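Local coordinates for genome polyprotein (PDB 6QWT) that probably copies the viral genome as the RNA-dependent RNA polymerase 3Dpol, the C-terminal piece of the sicinivirus polyprotein, at residues P68-A73 with P242-K247; C81-L86 with F194-S199; L89-A94 with Q140-C145; R187-G192 with Q269-S274; E251-I256 with S301-M306. All blocks are in the same frame, centred on the assembly; numbering follows the deposited sequence.

Contact 1: residues P68-A73 with P242-K247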
# COMPACT_ATOMS: atom_id res chain seq x y z
N PRO A 68 2.79 20.55 18.40
CA PRO A 68 3.99 21.42 18.39
C PRO A 68 5.15 20.92 17.54
O PRO A 68 5.88 21.75 16.98
CB PRO A 68 4.37 21.48 19.87
CG PRO A 68 3.07 21.37 20.58
CD PRO A 68 2.24 20.41 19.76
N SER A 69 5.34 19.61 17.42
CA SER A 69 6.46 19.07 16.67
C SER A 69 6.11 18.73 15.22
O SER A 69 6.98 18.25 14.49
CB SER A 69 7.02 17.82 17.37
OG SER A 69 6.08 16.76 17.34
N LEU A 70 4.87 18.99 14.79
CA LEU A 70 4.45 18.55 13.46
C LEU A 70 5.09 19.40 12.36
O LEU A 70 5.69 18.86 11.43
CB LEU A 70 2.92 18.59 13.35
CG LEU A 70 2.37 18.18 11.98
CD1 LEU A 70 2.92 16.82 11.56
CD2 LEU A 70 0.85 18.17 11.98
N ILE A 71 4.95 20.72 12.45
CA ILE A 71 5.58 21.60 11.45
C ILE A 71 7.09 21.41 11.40
O ILE A 71 7.65 21.33 10.29
CB ILE A 71 5.18 23.06 11.70
CG1 ILE A 71 3.66 23.23 11.63
CG2 ILE A 71 5.91 23.99 10.72
CD1 ILE A 71 3.15 23.66 10.30
N PRO A 72 7.82 21.34 12.53
CA PRO A 72 9.25 21.00 12.43
C PRO A 72 9.51 19.68 11.72
O PRO A 72 10.48 19.57 10.97
CB PRO A 72 9.69 20.95 13.90
CG PRO A 72 8.77 21.89 14.58
CD PRO A 72 7.44 21.71 13.90
N ALA A 73 8.65 18.67 11.93
CA ALA A 73 8.85 17.39 11.25
C ALA A 73 8.67 17.54 9.74
O ALA A 73 9.40 16.92 8.96
CB ALA A 73 7.88 16.35 11.80
N PRO A 242 -4.48 12.32 10.32
CA PRO A 242 -5.19 13.60 10.46
C PRO A 242 -5.07 14.47 9.22
O PRO A 242 -4.07 14.42 8.49
CB PRO A 242 -4.50 14.24 11.67
CG PRO A 242 -3.15 13.66 11.68
CD PRO A 242 -3.27 12.26 11.15
N SER A 243 -6.11 15.28 9.00
CA SER A 243 -6.14 16.18 7.85
C SER A 243 -4.92 17.09 7.82
O SER A 243 -4.39 17.40 6.75
CB SER A 243 -7.42 17.02 7.89
OG SER A 243 -8.51 16.31 7.35
N VAL A 244 -4.47 17.54 9.00
CA VAL A 244 -3.45 18.58 9.06
C VAL A 244 -2.14 18.12 8.43
O VAL A 244 -1.41 18.92 7.84
CB VAL A 244 -3.26 19.03 10.53
CG1 VAL A 244 -2.73 17.89 11.39
CG2 VAL A 244 -2.37 20.26 10.61
N VAL A 245 -1.84 16.82 8.50
CA VAL A 245 -0.60 16.32 7.91
C VAL A 245 -0.66 16.41 6.39
O VAL A 245 0.28 16.89 5.73
CB VAL A 245 -0.31 14.88 8.38
CG1 VAL A 245 0.98 14.37 7.75
CG2 VAL A 245 -0.22 14.82 9.89
N PHE A 246 -1.77 15.96 5.80
CA PHE A 246 -1.95 16.07 4.35
C PHE A 246 -1.93 17.52 3.90
O PHE A 246 -1.33 17.85 2.87
CB PHE A 246 -3.26 15.40 3.92
CG PHE A 246 -3.14 13.94 3.64
CD1 PHE A 246 -2.30 13.48 2.65
CD2 PHE A 246 -3.88 13.02 4.38
CE1 PHE A 246 -2.19 12.13 2.38
CE2 PHE A 246 -3.77 11.66 4.11
CZ PHE A 246 -2.92 11.22 3.12
N LYS A 247 -2.60 18.40 4.65
CA LYS A 247 -2.64 19.81 4.29
C LYS A 247 -1.24 20.42 4.26
O LYS A 247 -0.90 21.15 3.33
CB LYS A 247 -3.54 20.56 5.27
CG LYS A 247 -3.90 21.97 4.84
CD LYS A 247 -4.41 22.80 6.03
CE LYS A 247 -3.31 23.70 6.58
NZ LYS A 247 -3.38 23.86 8.06
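Leu70 meets Val244 and Val245 where the first turns of two helices, 70-81 and 243-256, come together in the picornaviral polymerase fold. Helix 243-256 comes after strand 230-235 of the antiparallel palm sheet, with the short helix 237-240 between them. The closest backbone pair, Leu70 CA and Val245 CA, lies 7.8 Å apart, and side chains bridge that gap without any hydrogen bond between the segments. Ser69 comes first along the chain. It takes no part in the packing, but its OG is hydrogen-bonded to Ser314 O on helix 298-316, while its own carbonyl O accepts from Ala73 N at 3.1 Å and so closes the first helical turn. Leu70 then carries the whole of this side of the contact. Its CG is trans to the backbone N (chi1 179°), which sends both methyl groups across to the other helix. Leu70 CD2 reaches Val244 tip to tip, 3.6 Å from Val244 CG1 and 4.1 Å from Val244 CG2. Ile310 and Leu248 also touch Leu70, consistent with the burial of all three touching residues. Further along, Ala73 turns to Leu313 and Ser314, so helix 298-316 flanks the junction. Val245 approaches Leu70 at an oblique angle, and its CG2 methyl makes the second, longer contact: Leu70 CD1 and Leu70 CD2 both lie 4.1 Å from Val245 CG2.

Contact 2: residues C81-L86 with F194-S199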
# COMPACT_ATOMS: atom_id res chain seq x y z
N CYS A 81 14.78 15.31 1.94
CA CYS A 81 14.38 14.95 0.59
C CYS A 81 15.15 15.77 -0.45
O CYS A 81 15.67 15.22 -1.43
CB CYS A 81 12.87 15.15 0.41
SG CYS A 81 11.84 13.87 1.16
N ASN A 82 15.23 17.09 -0.24
CA ASN A 82 15.97 17.99 -1.12
C ASN A 82 15.49 17.85 -2.57
O ASN A 82 16.29 17.72 -3.50
CB ASN A 82 17.48 17.76 -1.01
CG ASN A 82 18.30 18.91 -1.59
OD1 ASN A 82 17.91 20.07 -1.51
ND2 ASN A 82 19.44 18.57 -2.18
N PHE A 83 14.17 17.88 -2.75
CA PHE A 83 13.59 17.79 -4.08
C PHE A 83 13.99 19.01 -4.91
O PHE A 83 13.90 20.14 -4.42
CB PHE A 83 12.07 17.71 -4.00
CG PHE A 83 11.54 16.36 -3.61
CD1 PHE A 83 10.76 16.22 -2.47
CD2 PHE A 83 11.79 15.25 -4.39
CE1 PHE A 83 10.26 14.98 -2.10
CE2 PHE A 83 11.29 14.01 -4.03
CZ PHE A 83 10.53 13.87 -2.88
N PRO A 84 14.43 18.83 -6.15
CA PRO A 84 14.55 19.96 -7.07
C PRO A 84 13.17 20.36 -7.56
O PRO A 84 12.18 19.70 -7.23
CB PRO A 84 15.42 19.40 -8.20
CG PRO A 84 15.05 17.95 -8.23
CD PRO A 84 14.80 17.55 -6.79
N PRO A 85 13.06 21.43 -8.34
CA PRO A 85 11.76 21.74 -8.96
C PRO A 85 11.25 20.56 -9.78
O PRO A 85 11.98 20.00 -10.60
CB PRO A 85 12.06 22.96 -9.83
CG PRO A 85 13.23 23.62 -9.16
CD PRO A 85 14.05 22.50 -8.57
N LEU A 86 10.01 20.17 -9.52
CA LEU A 86 9.37 19.08 -10.23
C LEU A 86 8.29 19.62 -11.16
O LEU A 86 7.79 20.74 -10.97
CB LEU A 86 8.75 18.07 -9.25
CG LEU A 86 9.72 17.37 -8.29
CD1 LEU A 86 8.94 16.58 -7.25
CD2 LEU A 86 10.68 16.46 -9.04
N PHE A 194 5.95 11.28 -8.54
CA PHE A 194 5.92 9.82 -8.61
C PHE A 194 7.13 9.28 -9.35
O PHE A 194 7.73 8.28 -8.94
CB PHE A 194 4.63 9.35 -9.29
CG PHE A 194 3.37 9.72 -8.54
CD1 PHE A 194 3.42 10.01 -7.18
CD2 PHE A 194 2.15 9.77 -9.19
CE1 PHE A 194 2.26 10.35 -6.49
CE2 PHE A 194 0.99 10.10 -8.50
CZ PHE A 194 1.05 10.40 -7.16
N GLU A 195 7.52 9.93 -10.45
CA GLU A 195 8.73 9.54 -11.17
C GLU A 195 9.94 9.55 -10.25
O GLU A 195 10.71 8.58 -10.21
CB GLU A 195 8.97 10.47 -12.35
CG GLU A 195 8.21 10.11 -13.61
CD GLU A 195 8.68 10.93 -14.80
OE1 GLU A 195 9.05 12.11 -14.61
OE2 GLU A 195 8.69 10.39 -15.92
N ALA A 196 10.11 10.64 -9.49
CA ALA A 196 11.31 10.79 -8.67
C ALA A 196 11.36 9.74 -7.56
O ALA A 196 12.45 9.25 -7.22
CB ALA A 196 11.35 12.19 -8.07
N MET A 197 10.21 9.37 -7.00
CA MET A 197 10.19 8.46 -5.86
C MET A 197 10.06 7.00 -6.28
O MET A 197 10.82 6.15 -5.79
CB MET A 197 9.04 8.84 -4.92
CG MET A 197 9.19 10.22 -4.30
SD MET A 197 7.85 10.63 -3.18
CE MET A 197 8.07 9.40 -1.90
N HIS A 198 9.12 6.70 -7.17
CA HIS A 198 8.90 5.32 -7.60
C HIS A 198 10.13 4.73 -8.27
O HIS A 198 10.39 3.53 -8.12
CB HIS A 198 7.70 5.27 -8.56
CG HIS A 198 7.18 3.88 -8.80
ND1 HIS A 198 7.71 3.05 -9.76
CD2 HIS A 198 6.17 3.19 -8.21
CE1 HIS A 198 7.05 1.90 -9.75
NE2 HIS A 198 6.11 1.96 -8.82
N SER A 199 10.90 5.54 -9.00
CA SER A 199 12.10 5.04 -9.67
C SER A 199 13.30 4.96 -8.75
O SER A 199 14.37 4.52 -9.19
CB SER A 199 12.44 5.93 -10.87
OG SER A 199 13.18 7.06 -10.45
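Phe83 and Met197 cross at about a right angle, with Met197 CG coming to the edge of the ring. This carbon lies near the ring plane, Met197 CG being 4.1 Å from Phe83 CZ. The sulfur stands farther off: Met197 SD is 5.5 Å from the centroid of the Phe83 ring, on a line 71° from the ring normal, an oblique Met-aromatic approach. Met197 runs straight through chi2 and bends at chi3 (64°), which turns its terminal methyl away from the line of the chain. Beside it on the helix, Ala196 directs its CB at the loop and is shared by two side chains. Phe83 CE2 lies 4.4 Å from Ala196 CB, obliquely to the ring, and Leu86 CD2 is at the same 4.4 Å from that methyl. These distances describe relaxed apolar contact, and no hydrogen bond joins the two segments. The ring has further support, being stacked with Tyr204, and Leu193 touches both Phe83 and Leu86. At the helix end, Ser199 OG donates to Glu195 O at 2.9 Å, and Ser199 N reaches the same oxygen, so one carbonyl holds two donors as the helix gives way to loop. In the polymerase domain the loop after helix 70-81 thus packs on helix 191-198: Phe83 and Leu86 lie on its last turn, with a Met-aromatic contact and alanine packing side by side.

Contact 3: residues L89-A94 with Q140-C145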
# COMPACT_ATOMS: atom_id res chain seq x y z
N LEU A 89 3.21 15.82 -15.59
CA LEU A 89 3.21 14.97 -16.76
C LEU A 89 2.11 15.41 -17.72
O LEU A 89 1.05 15.88 -17.30
CB LEU A 89 3.00 13.50 -16.38
CG LEU A 89 4.08 12.81 -15.55
CD1 LEU A 89 3.81 11.31 -15.49
CD2 LEU A 89 5.47 13.09 -16.11
N THR A 90 2.37 15.26 -19.01
CA THR A 90 1.32 15.44 -20.00
C THR A 90 0.24 14.38 -19.81
O THR A 90 0.46 13.34 -19.18
CB THR A 90 1.89 15.35 -21.42
OG1 THR A 90 2.29 14.01 -21.69
CG2 THR A 90 3.10 16.27 -21.57
N MET A 91 -0.95 14.66 -20.35
CA MET A 91 -2.04 13.71 -20.22
C MET A 91 -1.70 12.38 -20.88
O MET A 91 -2.03 11.31 -20.35
CB MET A 91 -3.32 14.28 -20.82
CG MET A 91 -4.51 13.36 -20.63
SD MET A 91 -6.01 13.99 -21.39
CE MET A 91 -6.21 15.55 -20.54
N LEU A 92 -1.02 12.43 -22.03
CA LEU A 92 -0.64 11.20 -22.72
C LEU A 92 0.43 10.44 -21.94
O LEU A 92 0.42 9.21 -21.90
CB LEU A 92 -0.15 11.52 -24.13
CG LEU A 92 -1.26 11.71 -25.17
CD1 LEU A 92 -0.77 12.56 -26.33
CD2 LEU A 92 -1.75 10.36 -25.66
N GLU A 93 1.37 11.17 -21.32
CA GLU A 93 2.37 10.51 -20.48
C GLU A 93 1.72 9.88 -19.26
O GLU A 93 2.10 8.77 -18.86
CB GLU A 93 3.45 11.51 -20.06
CG GLU A 93 4.55 11.70 -21.08
CD GLU A 93 5.48 12.85 -20.74
OE1 GLU A 93 5.01 13.84 -20.14
OE2 GLU A 93 6.68 12.76 -21.07
N ALA A 94 0.75 10.56 -18.65
CA ALA A 94 0.08 10.00 -17.49
C ALA A 94 -0.68 8.73 -17.84
O ALA A 94 -0.83 7.84 -16.99
CB ALA A 94 -0.86 11.04 -16.87
N GLN A 140 -12.64 15.24 -21.32
CA GLN A 140 -13.33 16.37 -20.72
C GLN A 140 -13.48 16.19 -19.21
O GLN A 140 -13.48 17.18 -18.47
CB GLN A 140 -14.69 16.55 -21.39
CG GLN A 140 -15.58 17.60 -20.77
CD GLN A 140 -17.00 17.51 -21.29
OE1 GLN A 140 -17.22 17.29 -22.48
NE2 GLN A 140 -17.97 17.69 -20.40
N GLU A 141 -13.61 14.95 -18.74
CA GLU A 141 -13.71 14.72 -17.30
C GLU A 141 -12.36 14.92 -16.62
O GLU A 141 -12.29 15.45 -15.51
CB GLU A 141 -14.25 13.32 -17.03
CG GLU A 141 -15.76 13.20 -17.20
CD GLU A 141 -16.52 14.14 -16.28
OE1 GLU A 141 -16.90 15.24 -16.74
OE2 GLU A 141 -16.74 13.78 -15.11
N ILE A 142 -11.27 14.50 -17.28
CA ILE A 142 -9.93 14.77 -16.75
C ILE A 142 -9.70 16.27 -16.64
O ILE A 142 -9.18 16.76 -15.63
CB ILE A 142 -8.86 14.10 -17.63
CG1 ILE A 142 -9.10 12.59 -17.72
CG2 ILE A 142 -7.46 14.41 -17.11
CD1 ILE A 142 -8.31 11.92 -18.83
N GLU A 143 -10.09 17.01 -17.68
CA GLU A 143 -9.92 18.46 -17.67
C GLU A 143 -10.73 19.10 -16.54
O GLU A 143 -10.22 19.95 -15.80
CB GLU A 143 -10.33 19.04 -19.02
CG GLU A 143 -9.69 20.37 -19.36
CD GLU A 143 -8.20 20.25 -19.63
OE1 GLU A 143 -7.43 21.10 -19.13
OE2 GLU A 143 -7.81 19.31 -20.34
N ALA A 144 -12.00 18.70 -16.41
CA ALA A 144 -12.84 19.24 -15.34
C ALA A 144 -12.29 18.88 -13.96
O ALA A 144 -12.45 19.66 -13.02
CB ALA A 144 -14.27 18.72 -15.49
N CYS A 145 -11.66 17.72 -13.83
CA CYS A 145 -11.08 17.33 -12.55
C CYS A 145 -9.88 18.20 -12.20
O CYS A 145 -9.66 18.50 -11.02
CB CYS A 145 -10.68 15.86 -12.58
SG CYS A 145 -10.20 15.21 -10.97
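The backbones stay well apart, with Met91 CA and Ile142 CA the nearest pair at 8.7 Å, so Met91 has to span most of the distance. Its chain is extended through the first two torsions (chi1 -176°) and bends only at chi3, where the methyl swings onto Ile142. Met91 CE rests 3.8 Å from Ile142 CG2, and Met91 SD lies 4.0 Å from Ile142 CD1, so the thioether crosses the branched side chain obliquely and touches both its arms. Glu143, bent at chi2, brings OE2 to 4.1 Å from Met91 CE, a van der Waals approach and not a bond. Just before Met91 the helix start is fixed by a capping box. Glu93 N donates to Thr90 OG1 at 3.0 Å, and Thr90 N donates back to Glu93 OE1 at 3.2 Å, using the anti lone pair of the carboxylate oxygen. Thr90 OG1 also donates to this oxygen, from above the carboxylate plane, which leaves Glu93 OE1 gripped by two donors. Around the contact, helix 180-189 reaches both partners, with Met188 against Met91 and Ile184 against Ile142, while Pro134 of strand 132-134 also touches Met91; helices 91-96 and 136-147 thus pack beside a common third helix.

Contact 4: residues R187-G192 with Q269-S274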
# COMPACT_ATOMS: atom_id res chain seq x y z
N ARG A 187 -2.09 11.63 -11.74
CA ARG A 187 -0.82 11.29 -12.35
C ARG A 187 -0.25 12.44 -13.17
O ARG A 187 0.96 12.48 -13.42
CB ARG A 187 -0.97 10.05 -13.24
CG ARG A 187 -1.38 8.80 -12.48
CD ARG A 187 -1.60 7.63 -13.43
NE ARG A 187 -0.60 6.58 -13.21
CZ ARG A 187 0.30 6.21 -14.10
NH1 ARG A 187 0.34 6.79 -15.29
NH2 ARG A 187 1.17 5.25 -13.81
N MET A 188 -1.09 13.39 -13.59
CA MET A 188 -0.56 14.57 -14.25
C MET A 188 0.07 15.51 -13.24
O MET A 188 1.23 15.91 -13.39
CB MET A 188 -1.67 15.28 -15.04
CG MET A 188 -2.10 14.54 -16.30
SD MET A 188 -3.57 15.27 -17.06
CE MET A 188 -2.90 16.81 -17.68
N LEU A 189 -0.67 15.86 -12.18
CA LEU A 189 -0.19 16.84 -11.21
C LEU A 189 1.02 16.33 -10.44
O LEU A 189 1.99 17.07 -10.22
CB LEU A 189 -1.31 17.20 -10.23
CG LEU A 189 -2.55 17.88 -10.80
CD1 LEU A 189 -3.63 17.98 -9.74
CD2 LEU A 189 -2.19 19.26 -11.34
N PHE A 190 0.99 15.06 -10.02
CA PHE A 190 2.01 14.50 -9.14
C PHE A 190 2.92 13.50 -9.85
O PHE A 190 3.74 12.86 -9.19
CB PHE A 190 1.36 13.84 -7.93
CG PHE A 190 0.48 14.77 -7.14
CD1 PHE A 190 1.03 15.63 -6.20
CD2 PHE A 190 -0.89 14.78 -7.33
CE1 PHE A 190 0.23 16.49 -5.47
CE2 PHE A 190 -1.70 15.63 -6.60
CZ PHE A 190 -1.14 16.49 -5.67
N GLY A 191 2.80 13.37 -11.18
CA GLY A 191 3.61 12.39 -11.89
C GLY A 191 5.10 12.66 -11.79
O GLY A 191 5.90 11.73 -11.73
N GLY A 192 5.48 13.94 -11.80
CA GLY A 192 6.88 14.27 -11.58
C GLY A 192 7.39 13.81 -10.23
O GLY A 192 8.50 13.29 -10.12
N GLN A 269 -2.90 21.98 -4.04
CA GLN A 269 -3.60 21.98 -2.76
C GLN A 269 -5.02 21.46 -2.89
O GLN A 269 -5.52 20.75 -2.02
CB GLN A 269 -3.60 23.38 -2.16
CG GLN A 269 -2.24 23.88 -1.71
CD GLN A 269 -1.69 24.95 -2.63
OE1 GLN A 269 -1.86 24.89 -3.85
NE2 GLN A 269 -1.02 25.94 -2.05
N LYS A 270 -5.70 21.81 -4.00
CA LYS A 270 -7.08 21.39 -4.17
C LYS A 270 -7.18 19.89 -4.39
O LYS A 270 -8.12 19.25 -3.90
CB LYS A 270 -7.72 22.15 -5.34
CG LYS A 270 -8.03 23.61 -5.01
CD LYS A 270 -9.43 23.76 -4.43
CE LYS A 270 -9.66 25.16 -3.86
NZ LYS A 270 -9.48 25.21 -2.38
N TYR A 271 -6.23 19.29 -5.11
CA TYR A 271 -6.27 17.85 -5.30
C TYR A 271 -5.98 17.12 -3.99
O TYR A 271 -6.59 16.09 -3.69
CB TYR A 271 -5.29 17.40 -6.38
CG TYR A 271 -5.52 15.98 -6.83
CD1 TYR A 271 -6.31 15.70 -7.94
CD2 TYR A 271 -4.98 14.90 -6.13
CE1 TYR A 271 -6.54 14.39 -8.35
CE2 TYR A 271 -5.20 13.60 -6.53
CZ TYR A 271 -5.98 13.35 -7.64
OH TYR A 271 -6.20 12.05 -8.04
N VAL A 272 -5.04 17.63 -3.19
CA VAL A 272 -4.77 17.02 -1.90
C VAL A 272 -5.98 17.15 -0.98
O VAL A 272 -6.26 16.25 -0.18
CB VAL A 272 -3.49 17.63 -1.28
CG1 VAL A 272 -3.26 17.08 0.12
CG2 VAL A 272 -2.29 17.35 -2.17
N GLN A 273 -6.73 18.25 -1.11
CA GLN A 273 -7.96 18.37 -0.33
C GLN A 273 -8.96 17.28 -0.70
O GLN A 273 -9.66 16.74 0.17
CB GLN A 273 -8.58 19.75 -0.52
CG GLN A 273 -9.83 19.96 0.34
CD GLN A 273 -10.39 21.36 0.26
OE1 GLN A 273 -10.47 21.96 -0.81
NE2 GLN A 273 -10.78 21.91 1.41
N SER A 274 -9.04 16.93 -1.99
CA SER A 274 -9.91 15.84 -2.41
C SER A 274 -9.45 14.49 -1.88
O SER A 274 -10.17 13.49 -2.05
CB SER A 274 -10.01 15.79 -3.94
OG SER A 274 -8.93 15.07 -4.51
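Phe190 and Tyr271 form the tight part of this contact, with Phe190 CE2 only 3.4 Å from Tyr271 CD2. The ring centroids are 5.6 Å apart and the planes meet at 58°, so the rings meet obliquely. Tyr271 presents its CG and CD2 side to the edge of the Phe190 ring. Tyr271 CG is trans to the backbone N (chi1 -166°), a setting that carries the ring out from helix 267-276 toward its partners. Leu189 adds a second hold, Leu189 CD1 lying 3.8 Å from Tyr271 CB, and Val272 a third, its CG2 meeting Phe190 CZ at 3.8 Å with the two side chains at about a right angle. A hydrogen bond from Tyr271 OH to Ala182 O ties down the far end of the ring. Ser274 OG sits 4.1 Å above the centre of one Tyr271 ring face and donates to the backbone Tyr271 O at 2.7 Å. Away from the rings the packing thins out: Arg187 turns from the contact and is hydrogen-bonded to Asp102 O, and on helix 267-276 Gln269 starts away while Lys270 is exposed. All four touching residues are buried, where the end of helix 180-189 and the junction residue Phe190, just before helix 191-198, face helix 267-276. Leu146 of helix 136-147 closes on Leu189, together with Leu259 and Ile263 from loops.

Contact 5: residues E251-I256 with S301-M306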
# COMPACT_ATOMS: atom_id res chain seq x y z
N GLU A 251 0.95 21.97 0.95
CA GLU A 251 1.54 23.30 0.84
C GLU A 251 3.02 23.23 0.47
O GLU A 251 3.52 24.11 -0.25
CB GLU A 251 1.34 24.07 2.15
CG GLU A 251 -0.08 24.58 2.33
CD GLU A 251 -0.45 24.83 3.78
OE1 GLU A 251 0.48 24.90 4.62
OE2 GLU A 251 -1.66 24.95 4.08
N GLU A 252 3.74 22.21 0.94
CA GLU A 252 5.13 22.03 0.52
C GLU A 252 5.21 21.64 -0.94
O GLU A 252 6.00 22.20 -1.71
CB GLU A 252 5.82 20.98 1.40
CG GLU A 252 5.90 21.32 2.87
CD GLU A 252 6.81 22.50 3.17
OE1 GLU A 252 6.56 23.21 4.16
OE2 GLU A 252 7.78 22.71 2.40
N LEU A 253 4.40 20.65 -1.35
CA LEU A 253 4.42 20.21 -2.74
C LEU A 253 3.95 21.31 -3.68
O LEU A 253 4.36 21.34 -4.85
CB LEU A 253 3.55 18.96 -2.89
CG LEU A 253 4.04 17.71 -2.16
CD1 LEU A 253 3.06 16.57 -2.36
CD2 LEU A 253 5.43 17.32 -2.64
N ALA A 254 3.09 22.21 -3.20
CA ALA A 254 2.65 23.33 -4.03
C ALA A 254 3.83 24.19 -4.47
O ALA A 254 3.84 24.71 -5.59
CB ALA A 254 1.62 24.18 -3.28
N LYS A 255 4.82 24.35 -3.59
CA LYS A 255 5.99 25.16 -3.92
C LYS A 255 6.99 24.41 -4.79
O LYS A 255 7.78 25.05 -5.49
CB LYS A 255 6.67 25.63 -2.63
CG LYS A 255 5.80 26.56 -1.79
CD LYS A 255 6.53 27.07 -0.55
CE LYS A 255 6.50 26.03 0.55
NZ LYS A 255 7.33 26.42 1.72
N ILE A 256 6.94 23.08 -4.78
CA ILE A 256 7.90 22.26 -5.53
C ILE A 256 7.41 21.99 -6.95
O ILE A 256 8.19 22.06 -7.91
CB ILE A 256 8.15 20.95 -4.76
CG1 ILE A 256 8.91 21.23 -3.46
CG2 ILE A 256 8.91 19.95 -5.62
CD1 ILE A 256 8.96 20.04 -2.53
N SER A 301 -0.18 5.53 -1.93
CA SER A 301 0.90 4.91 -1.18
C SER A 301 2.12 5.83 -1.11
O SER A 301 2.86 5.80 -0.12
CB SER A 301 1.27 3.56 -1.79
OG SER A 301 1.69 3.71 -3.14
N ILE A 302 2.34 6.65 -2.15
CA ILE A 302 3.45 7.60 -2.13
C ILE A 302 3.20 8.69 -1.10
O ILE A 302 4.07 9.01 -0.29
CB ILE A 302 3.67 8.19 -3.54
CG1 ILE A 302 4.43 7.19 -4.42
CG2 ILE A 302 4.43 9.50 -3.47
CD1 ILE A 302 5.81 6.89 -3.91
N LEU A 303 2.00 9.27 -1.12
CA LEU A 303 1.65 10.30 -0.14
C LEU A 303 1.51 9.72 1.26
O LEU A 303 1.82 10.40 2.24
CB LEU A 303 0.37 11.02 -0.56
CG LEU A 303 0.40 11.60 -1.98
CD1 LEU A 303 -0.92 12.28 -2.32
CD2 LEU A 303 1.56 12.57 -2.14
N ASN A 304 1.05 8.47 1.38
CA ASN A 304 1.00 7.82 2.68
C ASN A 304 2.39 7.64 3.27
O ASN A 304 2.59 7.81 4.48
CB ASN A 304 0.30 6.47 2.58
CG ASN A 304 -1.18 6.55 2.90
OD1 ASN A 304 -1.85 7.53 2.56
ND2 ASN A 304 -1.70 5.53 3.56
N SER A 305 3.37 7.28 2.42
CA SER A 305 4.76 7.17 2.87
C SER A 305 5.23 8.49 3.46
O SER A 305 5.83 8.52 4.55
CB SER A 305 5.66 6.77 1.71
OG SER A 305 5.44 5.43 1.32
N MET A 306 4.99 9.59 2.75
CA MET A 306 5.37 10.90 3.27
C MET A 306 4.66 11.20 4.58
O MET A 306 5.29 11.65 5.53
CB MET A 306 5.10 11.97 2.21
CG MET A 306 5.78 11.67 0.89
SD MET A 306 5.51 12.89 -0.41
CE MET A 306 6.03 14.37 0.39
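Leu253 meets Leu303 and Met306 by apolar contact alone, one methyl to each. Leu253 CD1 meets Leu303 CD2 at 4.3 Å, and Leu253 CD2 meets Met306 CE at the same 4.3 Å. With Leu253 CA and Leu303 CA 10.6 Å apart, the contact rests on the side-chain ends. Leu303 and Met306 are three residues apart, so they line one face of their helix and receive the leucine fork together. Helix 298-316 follows the GGNPSG sequence and is the long helix of polymerase motif B, while helix 243-256 comes after motif A; both belong to the catalytic region of the palm. No hydrogen bond crosses the contact; on the motif B helix, Ser301 O accepts from Ser305 N at 3.0 Å and from Ser305 OG at 3.0 Å, the two donors coming from opposite faces of the carbonyl plane, which ties the serine side chain back to its own helix. Charge lies off the interface: Glu252 OE1 forms a salt bridge with Lys75 NZ of helix 70-81, and Glu252 OE2 has a long one, 3.8 Å, to Lys255 NZ.

In the fold
Contacts 1, 4 and 5 are fully buried, whereas contacts 2 and 3 are partly buried, and contact 3 lies farthest from the middle of the chain, about 24 Å between centres. Contacts 1 and 5 share helix 243-256, one at its first turn and the other near its last. Contacts 2 and 4 share helix 191-198. Aliphatic groups suffice in contact 1, joined by a methionine methyl in contact 5; aromatic rings enter in contacts 2 and 4, and contact 3 brings a carboxylate near a methionine. Contacts 4 and 5 have centres about 9 Å apart and meet where Phe190 CE1 lies 4.2 Å from Leu253 CD1. Contacts 1 and 3 do not touch.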